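Local coordinates for dihydrodipicolinate reductase N-terminus domain-containing protein (PDB 6IAQ) that catalyses the NADP-dependent reductive amination of ketones to amines as a native amine dehydrogenase, at the NADP nicotinamide-adenine-dinucleotide phosphate site. Numbering follows the deposited sequence.

The NADP nicotinamide-adenine-dinucleotide phosphate site. Residues 13-18, 38-40, 43, 81-84, 92, 106, 108, 139-141, 174-176, 306. With NAP (NADP nicotinamide-adenine-dinucleotide phosphate), chain B.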
ATOM      1  N   TYR A  13      -3.875  10.796 -26.235  1.00 29.03           N
ATOM      2  CA  TYR A  13      -2.847  10.383 -27.198  1.00 29.83           C
ATOM      3  C   TYR A  13      -2.982   8.867 -27.403  1.00 35.80           C
ATOM      4  O   TYR A  13      -2.539   8.072 -26.518  1.00 33.69           O
ATOM      5  CB  TYR A  13      -1.491  10.835 -26.666  1.00 30.83           C
ATOM      6  CG  TYR A  13      -0.398  11.035 -27.679  1.00 30.05           C
ATOM      7  CD1 TYR A  13      -0.341  10.287 -28.847  1.00 31.87           C
ATOM      8  CD2 TYR A  13       0.609  11.947 -27.446  1.00 29.33           C
ATOM      9  CE1 TYR A  13       0.706  10.429 -29.736  1.00 29.60           C
ATOM     10  CE2 TYR A  13       1.646  12.123 -28.344  1.00 32.54           C
ATOM     11  CZ  TYR A  13       1.684  11.372 -29.503  1.00 29.64           C
ATOM     12  OH  TYR A  13       2.709  11.523 -30.387  1.00 31.89           O
ATOM     13  N   GLY A  14      -3.569   8.485 -28.546  1.00 29.19           N
ATOM     14  CA  GLY A  14      -4.049   7.127 -28.834  1.00 28.76           C
ATOM     15  C   GLY A  14      -5.482   7.011 -28.367  1.00 31.23           C
ATOM     16  O   GLY A  14      -5.842   7.629 -27.346  1.00 30.62           O
ATOM     17  N   VAL A  15      -6.305   6.296 -29.116  1.00 28.31           N
ATOM     18  CA  VAL A  15      -7.759   6.162 -28.857  1.00 33.89           C
ATOM     19  C   VAL A  15      -8.119   4.685 -28.997  1.00 36.41           C
ATOM     20  O   VAL A  15      -9.067   4.370 -29.736  1.00 41.01           O
ATOM     21  CB  VAL A  15      -8.592   7.060 -29.780  1.00 35.47           C
ATOM     22  CG1 VAL A  15     -10.004   7.168 -29.244  1.00 43.87           C
ATOM     23  CG2 VAL A  15      -7.986   8.441 -29.905  1.00 32.20           C
ATOM     24  N   GLY A  16      -7.392   3.823 -28.284  1.00 35.57           N
ATOM     25  CA  GLY A  16      -7.572   2.371 -28.407  1.00 31.42           C
ATOM     26  C   GLY A  16      -8.360   1.830 -27.251  1.00 31.91           C
ATOM     27  O   GLY A  16      -9.169   2.590 -26.655  1.00 30.14           O
ATOM     28  N   ALA A  17      -8.150   0.566 -26.907  1.00 27.65           N
ATOM     29  CA  ALA A  17      -8.947  -0.103 -25.848  1.00 27.40           C
ATOM     30  C   ALA A  17      -8.809   0.686 -24.529  1.00 25.62           C
ATOM     31  O   ALA A  17      -9.849   0.956 -23.865  1.00 28.68           O
ATOM     32  CB  ALA A  17      -8.487  -1.534 -25.689  1.00 29.00           C
ATOM     33  N   MET A  18      -7.592   1.060 -24.144  1.00 25.04           N
ATOM     34  CA  MET A  18      -7.374   1.700 -22.816  1.00 27.51           C
ATOM     35  C   MET A  18      -7.819   3.175 -22.853  1.00 27.39           C
ATOM     36  O   MET A  18      -8.598   3.573 -21.969  1.00 30.44           O
ATOM     37  CB  MET A  18      -5.925   1.574 -22.330  1.00 25.44           C
ATOM     38  CG  MET A  18      -5.523   0.108 -22.009  1.00 25.54           C
ATOM     39  SD  MET A  18      -6.635  -0.718 -20.856  1.00 26.33           S
ATOM     40  CE  MET A  18      -7.818  -1.527 -21.933  1.00 26.18           C
ATOM     41  N   ALA A  38      -4.798   9.842 -33.148  1.00 38.66           N
ATOM     42  CA  ALA A  38      -4.951   8.447 -33.606  1.00 36.26           C
ATOM     43  C   ALA A  38      -4.046   8.237 -34.823  1.00 36.93           C
ATOM     44  O   ALA A  38      -3.283   9.171 -35.205  1.00 38.63           O
ATOM     45  CB  ALA A  38      -6.402   8.143 -33.910  1.00 39.32           C
ATOM     46  N   ARG A  39      -4.075   7.025 -35.374  1.00 31.92           N
ATOM     47  CA  ARG A  39      -3.202   6.608 -36.497  1.00 37.44           C
ATOM     48  C   ARG A  39      -4.092   6.096 -37.644  1.00 38.66           C
ATOM     49  O   ARG A  39      -3.763   6.385 -38.782  1.00 36.92           O
ATOM     50  CB  ARG A  39      -2.175   5.594 -35.978  1.00 38.29           C
ATOM     51  CG  ARG A  39      -1.307   4.953 -37.045  1.00 45.22           C
ATOM     52  CD  ARG A  39      -0.223   4.096 -36.470  1.00 49.05           C
ATOM     53  NE  ARG A  39       0.577   3.582 -37.570  1.00 56.63           N
ATOM     54  CZ  ARG A  39       0.265   2.525 -38.315  1.00 63.25           C
ATOM     55  NH1 ARG A  39      -0.854   1.849 -38.098  1.00 65.91           N
ATOM     56  NH2 ARG A  39       1.084   2.138 -39.277  1.00 67.23           N
ATOM     57  N   SER A  40      -5.184   5.371 -37.360  1.00 41.90           N
ATOM     58  CA  SER A  40      -6.084   4.748 -38.373  1.00 44.60           C
ATOM     59  C   SER A  40      -6.865   5.823 -39.139  1.00 37.36           C
ATOM     60  O   SER A  40      -7.542   6.655 -38.531  1.00 35.93           O
ATOM     61  CB  SER A  40      -7.001   3.723 -37.742  1.00 41.19           C
ATOM     62  OG  SER A  40      -6.256   2.570 -37.383  1.00 46.29           O
ATOM     63  N   LYS A  43     -10.456   6.914 -38.366  1.00 48.08           N
ATOM     64  CA  LYS A  43     -10.709   7.630 -37.086  1.00 45.51           C
ATOM     65  C   LYS A  43     -10.454   9.127 -37.248  1.00 46.60           C
ATOM     66  O   LYS A  43     -11.210   9.895 -36.610  1.00 45.68           O
ATOM     67  CB  LYS A  43      -9.835   7.063 -35.961  1.00 44.67           C
ATOM     68  CG  LYS A  43     -10.345   5.708 -35.502  1.00 47.06           C
ATOM     69  CD  LYS A  43      -9.632   5.043 -34.399  1.00 51.16           C
ATOM     70  CE  LYS A  43     -10.188   3.644 -34.247  1.00 52.55           C
ATOM     71  NZ  LYS A  43      -9.379   2.856 -33.305  1.00 54.82           N
ATOM     72  N   ALA A  81      -1.801   6.179 -24.334  1.00 30.90           N
ATOM     73  CA  ALA A  81      -1.997   4.713 -24.361  1.00 27.04           C
ATOM     74  C   ALA A  81      -1.747   4.240 -25.797  1.00 26.12           C
ATOM     75  O   ALA A  81      -2.768   4.014 -26.530  1.00 31.13           O
ATOM     76  CB  ALA A  81      -3.360   4.384 -23.858  1.00 23.30           C
ATOM     77  N   VAL A  82      -0.483   4.126 -26.193  1.00 28.14           N
ATOM     78  CA  VAL A  82      -0.186   3.720 -27.603  1.00 28.57           C
ATOM     79  C   VAL A  82       0.741   2.510 -27.641  1.00 27.01           C
ATOM     80  O   VAL A  82       0.337   1.574 -28.321  1.00 29.18           O
ATOM     81  CB  VAL A  82       0.228   4.866 -28.562  1.00 32.59           C
ATOM     82  CG1 VAL A  82      -0.136   6.244 -28.066  1.00 30.41           C
ATOM     83  CG2 VAL A  82       1.644   4.767 -29.091  1.00 33.51           C
ATOM     84  N   ASN A  83       1.893   2.507 -26.974  1.00 25.51           N
ATOM     85  CA  ASN A  83       2.881   1.400 -27.069  1.00 26.39           C
ATOM     86  C   ASN A  83       3.586   1.193 -25.716  1.00 26.64           C
ATOM     87  O   ASN A  83       3.244   1.915 -24.740  1.00 26.09           O
ATOM     88  CB  ASN A  83       3.860   1.637 -28.216  1.00 29.73           C
ATOM     89  CG  ASN A  83       4.499   3.007 -28.143  1.00 35.13           C
ATOM     90  OD1 ASN A  83       4.689   3.534 -27.042  1.00 31.61           O
ATOM     91  ND2 ASN A  83       4.797   3.589 -29.308  1.00 33.55           N
ATOM     92  N   SER A  84       4.550   0.259 -25.659  1.00 26.29           N
ATOM     93  CA  SER A  84       5.075  -0.330 -24.400  1.00 26.86           C
ATOM     94  C   SER A  84       6.544   0.039 -24.181  1.00 27.94           C
ATOM     95  O   SER A  84       6.909   0.364 -23.044  1.00 31.25           O
ATOM     96  CB  SER A  84       4.907  -1.834 -24.427  1.00 27.45           C
ATOM     97  OG  SER A  84       3.529  -2.189 -24.432  1.00 30.31           O
ATOM     98  N   GLN A  92       6.632   9.399 -29.305  1.00 30.48           N
ATOM     99  CA  GLN A  92       5.514  10.191 -28.737  1.00 32.01           C
ATOM    100  C   GLN A  92       6.029  11.053 -27.577  1.00 35.32           C
ATOM    101  O   GLN A  92       5.562  12.213 -27.453  1.00 33.50           O
ATOM    102  CB  GLN A  92       4.352   9.301 -28.298  1.00 32.87           C
ATOM    103  CG  GLN A  92       3.712   8.551 -29.452  1.00 32.60           C
ATOM    104  CD  GLN A  92       4.490   7.366 -29.941  1.00 34.78           C
ATOM    105  OE1 GLN A  92       5.058   6.607 -29.157  1.00 31.61           O
ATOM    106  NE2 GLN A  92       4.492   7.171 -31.256  1.00 34.97           N
ATOM    107  N   LEU A 106       0.946   4.710 -20.347  1.00 26.91           N
ATOM    108  CA  LEU A 106       0.817   3.284 -19.952  1.00 27.97           C
ATOM    109  C   LEU A 106       2.055   2.511 -20.355  1.00 26.11           C
ATOM    110  O   LEU A 106       2.103   1.320 -19.991  1.00 26.80           O
ATOM    111  CB  LEU A 106      -0.436   2.687 -20.598  1.00 23.14           C
ATOM    112  CG  LEU A 106      -1.742   3.221 -20.042  1.00 24.67           C
ATOM    113  CD1 LEU A 106      -2.899   2.462 -20.632  1.00 23.82           C
ATOM    114  CD2 LEU A 106      -1.741   3.228 -18.507  1.00 25.62           C
ATOM    115  N   GLU A 108       4.845   0.232 -20.482  1.00 28.75           N
ATOM    116  CA  GLU A 108       5.257  -0.645 -19.356  1.00 27.39           C
ATOM    117  C   GLU A 108       6.728  -0.369 -19.030  1.00 31.13           C
ATOM    118  O   GLU A 108       7.097  -0.378 -17.854  1.00 29.43           O
ATOM    119  CB  GLU A 108       4.992  -2.130 -19.664  1.00 27.36           C
ATOM    120  CG  GLU A 108       3.508  -2.480 -19.675  1.00 26.12           C
ATOM    121  CD  GLU A 108       2.798  -2.367 -21.006  1.00 29.06           C
ATOM    122  OE1 GLU A 108       3.322  -1.636 -21.893  1.00 31.02           O
ATOM    123  OE2 GLU A 108       1.705  -2.975 -21.144  1.00 27.75           O
ATOM    124  N   GLY A 139       0.024   2.985 -14.851  1.00 27.71           N
ATOM    125  CA  GLY A 139      -0.860   1.876 -15.244  1.00 27.11           C
ATOM    126  C   GLY A 139      -1.043   0.904 -14.097  1.00 29.16           C
ATOM    127  O   GLY A 139      -0.888   1.325 -12.881  1.00 25.35           O
ATOM    128  N   TYR A 140      -1.360  -0.347 -14.446  1.00 27.12           N
ATOM    129  CA  TYR A 140      -1.739  -1.394 -13.457  1.00 26.26           C
ATOM    130  C   TYR A 140      -0.622  -1.544 -12.413  1.00 23.19           C
ATOM    131  O   TYR A 140      -0.903  -1.615 -11.186  1.00 21.53           O
ATOM    132  CB  TYR A 140      -2.015  -2.725 -14.159  1.00 24.28           C
ATOM    133  CG  TYR A 140      -2.252  -3.836 -13.162  1.00 23.18           C
ATOM    134  CD1 TYR A 140      -3.373  -3.821 -12.348  1.00 25.78           C
ATOM    135  CD2 TYR A 140      -1.306  -4.823 -12.961  1.00 23.72           C
ATOM    136  CE1 TYR A 140      -3.572  -4.778 -11.377  1.00 22.79           C
ATOM    137  CE2 TYR A 140      -1.510  -5.823 -12.025  1.00 23.37           C
ATOM    138  CZ  TYR A 140      -2.634  -5.783 -11.217  1.00 24.22           C
ATOM    139  OH  TYR A 140      -2.826  -6.760 -10.282  1.00 23.31           O
ATOM    140  N   GLN A 141       0.619  -1.579 -12.874  1.00 25.82           N
ATOM    141  CA  GLN A 141       1.808  -1.969 -12.061  1.00 25.41           C
ATOM    142  C   GLN A 141       1.996  -0.987 -10.902  1.00 24.51           C
ATOM    143  O   GLN A 141       2.560  -1.412  -9.859  1.00 27.52           O
ATOM    144  CB  GLN A 141       3.107  -2.025 -12.865  1.00 27.58           C
ATOM    145  CG  GLN A 141       2.974  -2.494 -14.317  1.00 29.19           C
ATOM    146  CD  GLN A 141       2.897  -1.288 -15.217  1.00 28.56           C
ATOM    147  OE1 GLN A 141       1.953  -0.507 -15.106  1.00 24.12           O
ATOM    148  NE2 GLN A 141       3.968  -1.047 -15.985  1.00 27.56           N
ATOM    149  N   GLY A 174      -6.028  -4.237 -26.243  1.00 28.59           N
ATOM    150  CA  GLY A 174      -6.176  -4.019 -27.688  1.00 26.34           C
ATOM    151  C   GLY A 174      -5.122  -4.735 -28.514  1.00 28.18           C
ATOM    152  O   GLY A 174      -4.225  -5.402 -27.984  1.00 26.77           O
ATOM    153  N   PRO A 175      -5.207  -4.586 -29.860  1.00 28.96           N
ATOM    154  CA  PRO A 175      -4.298  -5.264 -30.788  1.00 28.33           C
ATOM    155  C   PRO A 175      -2.801  -5.015 -30.580  1.00 28.56           C
ATOM    156  O   PRO A 175      -1.997  -5.927 -30.882  1.00 28.30           O
ATOM    157  CB  PRO A 175      -4.691  -4.688 -32.163  1.00 30.64           C
ATOM    158  CG  PRO A 175      -6.118  -4.236 -31.990  1.00 29.81           C
ATOM    159  CD  PRO A 175      -6.225  -3.781 -30.549  1.00 27.97           C
ATOM    160  N   GLU A 176      -2.421  -3.815 -30.117  1.00 27.37           N
ATOM    161  CA  GLU A 176      -0.983  -3.496 -29.922  1.00 25.52           C
ATOM    162  C   GLU A 176      -0.413  -4.556 -28.965  1.00 26.71           C
ATOM    163  O   GLU A 176       0.657  -5.103 -29.249  1.00 25.18           O
ATOM    164  CB  GLU A 176      -0.789  -2.072 -29.390  1.00 25.84           C
ATOM    165  CG  GLU A 176       0.644  -1.773 -28.968  1.00 25.69           C
ATOM    166  CD  GLU A 176       1.643  -1.647 -30.107  1.00 28.14           C
ATOM    167  OE1 GLU A 176       1.203  -1.362 -31.218  1.00 32.13           O
ATOM    168  OE2 GLU A 176       2.832  -1.883 -29.896  1.00 30.75           O
ATOM    169  N   THR A 306      -5.767  -0.319 -14.542  1.00 26.39           N
ATOM    170  CA  THR A 306      -4.809   0.285 -15.497  1.00 25.57           C
ATOM    171  C   THR A 306      -5.222   1.749 -15.716  1.00 26.92           C
ATOM    172  O   THR A 306      -4.385   2.679 -15.605  1.00 25.52           O
ATOM    173  CB  THR A 306      -4.789  -0.466 -16.827  1.00 26.52           C
ATOM    174  OG1 THR A 306      -4.200  -1.744 -16.651  1.00 27.90           O
ATOM    175  CG2 THR A 306      -4.050   0.289 -17.907  1.00 32.76           C
TER
HETATM  176  PA  NAP B 402      -4.723  -0.683 -28.602  1.00 26.75           P
HETATM  177  O1A NAP B 402      -6.157  -0.849 -28.412  1.00 26.25           O
HETATM  178  O2A NAP B 402      -3.915  -1.388 -29.732  1.00 25.71           O
HETATM  179  O5B NAP B 402      -4.467   0.926 -28.709  1.00 29.38           O
HETATM  180  C5B NAP B 402      -3.241   1.489 -29.195  1.00 29.66           C
HETATM  181  C4B NAP B 402      -3.562   2.831 -29.839  1.00 32.85           C
HETATM  182  O4B NAP B 402      -2.378   3.490 -30.283  1.00 33.64           O
HETATM  183  C3B NAP B 402      -4.500   2.756 -31.073  1.00 34.37           C
HETATM  184  O3B NAP B 402      -5.544   3.720 -30.791  1.00 34.47           O
HETATM  185  C2B NAP B 402      -3.686   3.238 -32.270  1.00 38.56           C
HETATM  186  O2B NAP B 402      -4.426   4.078 -33.183  1.00 41.17           O
HETATM  187  C1B NAP B 402      -2.735   4.140 -31.546  1.00 33.78           C
HETATM  188  N9A NAP B 402      -1.465   4.451 -32.199  1.00 37.01           N
HETATM  189  C8A NAP B 402      -0.486   3.620 -32.611  1.00 33.26           C
HETATM  190  N7A NAP B 402       0.531   4.360 -33.068  1.00 34.98           N
HETATM  191  C5A NAP B 402       0.217   5.661 -32.860  1.00 37.22           C
HETATM  192  C6A NAP B 402       0.841   6.991 -33.074  1.00 38.30           C
HETATM  193  N6A NAP B 402       2.048   7.101 -33.613  1.00 40.84           N
HETATM  194  N1A NAP B 402       0.159   8.080 -32.725  1.00 37.82           N
HETATM  195  C2A NAP B 402      -1.066   8.044 -32.161  1.00 38.14           C
HETATM  196  N3A NAP B 402      -1.716   6.881 -31.923  1.00 37.50           N
HETATM  197  C4A NAP B 402      -1.106   5.719 -32.292  1.00 34.81           C
HETATM  198  O3  NAP B 402      -3.883  -1.078 -27.244  1.00 27.67           O
HETATM  199  PN  NAP B 402      -4.364  -0.751 -25.691  1.00 25.24           P
HETATM  200  O1N NAP B 402      -4.980  -1.937 -25.015  1.00 27.32           O
HETATM  201  O2N NAP B 402      -5.105   0.538 -25.629  1.00 24.96           O
HETATM  202  O5D NAP B 402      -2.848  -0.599 -25.205  1.00 24.22           O
HETATM  203  C5D NAP B 402      -1.962   0.475 -25.542  1.00 25.52           C
HETATM  204  C4D NAP B 402      -0.605   0.380 -24.901  1.00 26.50           C
HETATM  205  O4D NAP B 402      -0.787   0.517 -23.454  1.00 27.28           O
HETATM  206  C3D NAP B 402       0.065  -0.927 -25.215  1.00 25.18           C
HETATM  207  O3D NAP B 402       1.445  -0.780 -25.498  1.00 23.76           O
HETATM  208  C2D NAP B 402      -0.130  -1.726 -23.920  1.00 25.39           C
HETATM  209  O2D NAP B 402       0.891  -2.727 -23.809  1.00 24.89           O
HETATM  210  C1D NAP B 402      -0.110  -0.588 -22.859  1.00 26.95           C
HETATM  211  N1N NAP B 402      -0.810  -0.977 -21.622  1.00 23.74           N
HETATM  212  C2N NAP B 402      -0.173  -0.809 -20.478  1.00 24.60           C
HETATM  213  C3N NAP B 402      -0.774  -1.220 -19.297  1.00 24.38           C
HETATM  214  C7N NAP B 402      -0.103  -1.000 -17.959  1.00 26.19           C
HETATM  215  O7N NAP B 402      -0.641  -1.542 -16.994  1.00 26.83           O
HETATM  216  N7N NAP B 402       0.989  -0.225 -17.837  1.00 24.85           N
HETATM  217  C4N NAP B 402      -2.047  -1.789 -19.345  1.00 22.74           C
HETATM  218  C5N NAP B 402      -2.701  -1.952 -20.562  1.00 23.77           C
HETATM  219  C6N NAP B 402      -2.039  -1.521 -21.685  1.00 22.34           C
HETATM  220  P2B NAP B 402      -5.686   3.545 -34.007  1.00 38.72           P
HETATM  221  O1X NAP B 402      -6.807   3.284 -33.043  1.00 35.82           O
HETATM  222  O2X NAP B 402      -6.136   4.751 -34.829  1.00 37.48           O
HETATM  223  O3X NAP B 402      -5.022   2.370 -34.732  1.00 43.32           O
HETATM  224  O   HOH W   1      -5.355   3.168 -26.171  1.00 24.05           O
HETATM  225  O   HOH W   2       2.665  10.142 -32.755  1.00 35.53           O
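Arg39, with CG anti to the backbone N (chi1 173°) and its chain extended from CG to NE, lies across one face of the adenine, with CB over the five-membered ring, 3.9 Å from the centroid of NAP N9A-C8A-N7A-C5A-C4A. Val82 packs against the opposite face with CG2, while the Tyr13 ring presents its edge to N1A and shares a water with N1A and N6A. The pocket is that of a Rossmann-type dinucleotide-binding domain, whose glycine loop leads into helix 17-28.

The grip on the ribose 2'-phosphate probably underlies a preference for NADP. Its oxygen O2X takes the backbone N-H groups of Arg39 and Ser40; Ser40 OG, beside its own backbone N, adds a bond to NAP O3X at 2.9 Å. The extended Lys43 chain delivers NZ to NAP O1X, a salt bridge of 2.6 Å that probably offsets the phosphate charge.

The pyrophosphate is held mainly by main chain. Ala17 N, in the first turn of helix 17-28, meets NAP O1A almost straight (174° at H), Met18 N meets O2N, and Gly174 N meets O1N; the helix start may help stabilise the negative charge.

At the nicotinamide ribose, Ser84 OG sits between the two hydroxyls, 2.7 Å from NAP O3D, and also donates to Glu108 OE1, which is met from above the carboxylate plane. Glu108, bent at chi2 (91°), uses the syn lone pair of OE2 for O2D.

The carboxamide is fixed in rotation from both ends: Tyr140 N donates to O7N, and NAP N7N gives one hydrogen to an in-plane lone pair of Leu106 O at 2.9 Å. Leu106 CB, near C2N, and Thr306 CG2, near C4N, where nicotinamide cofactors exchange hydride, pack on one ring face, with the Glu108 carboxylate on the other side, towards C2N. The other NAP N7N hydrogen goes to Gln141 OE1, 2.9 Å away and approached from above its carbonyl plane.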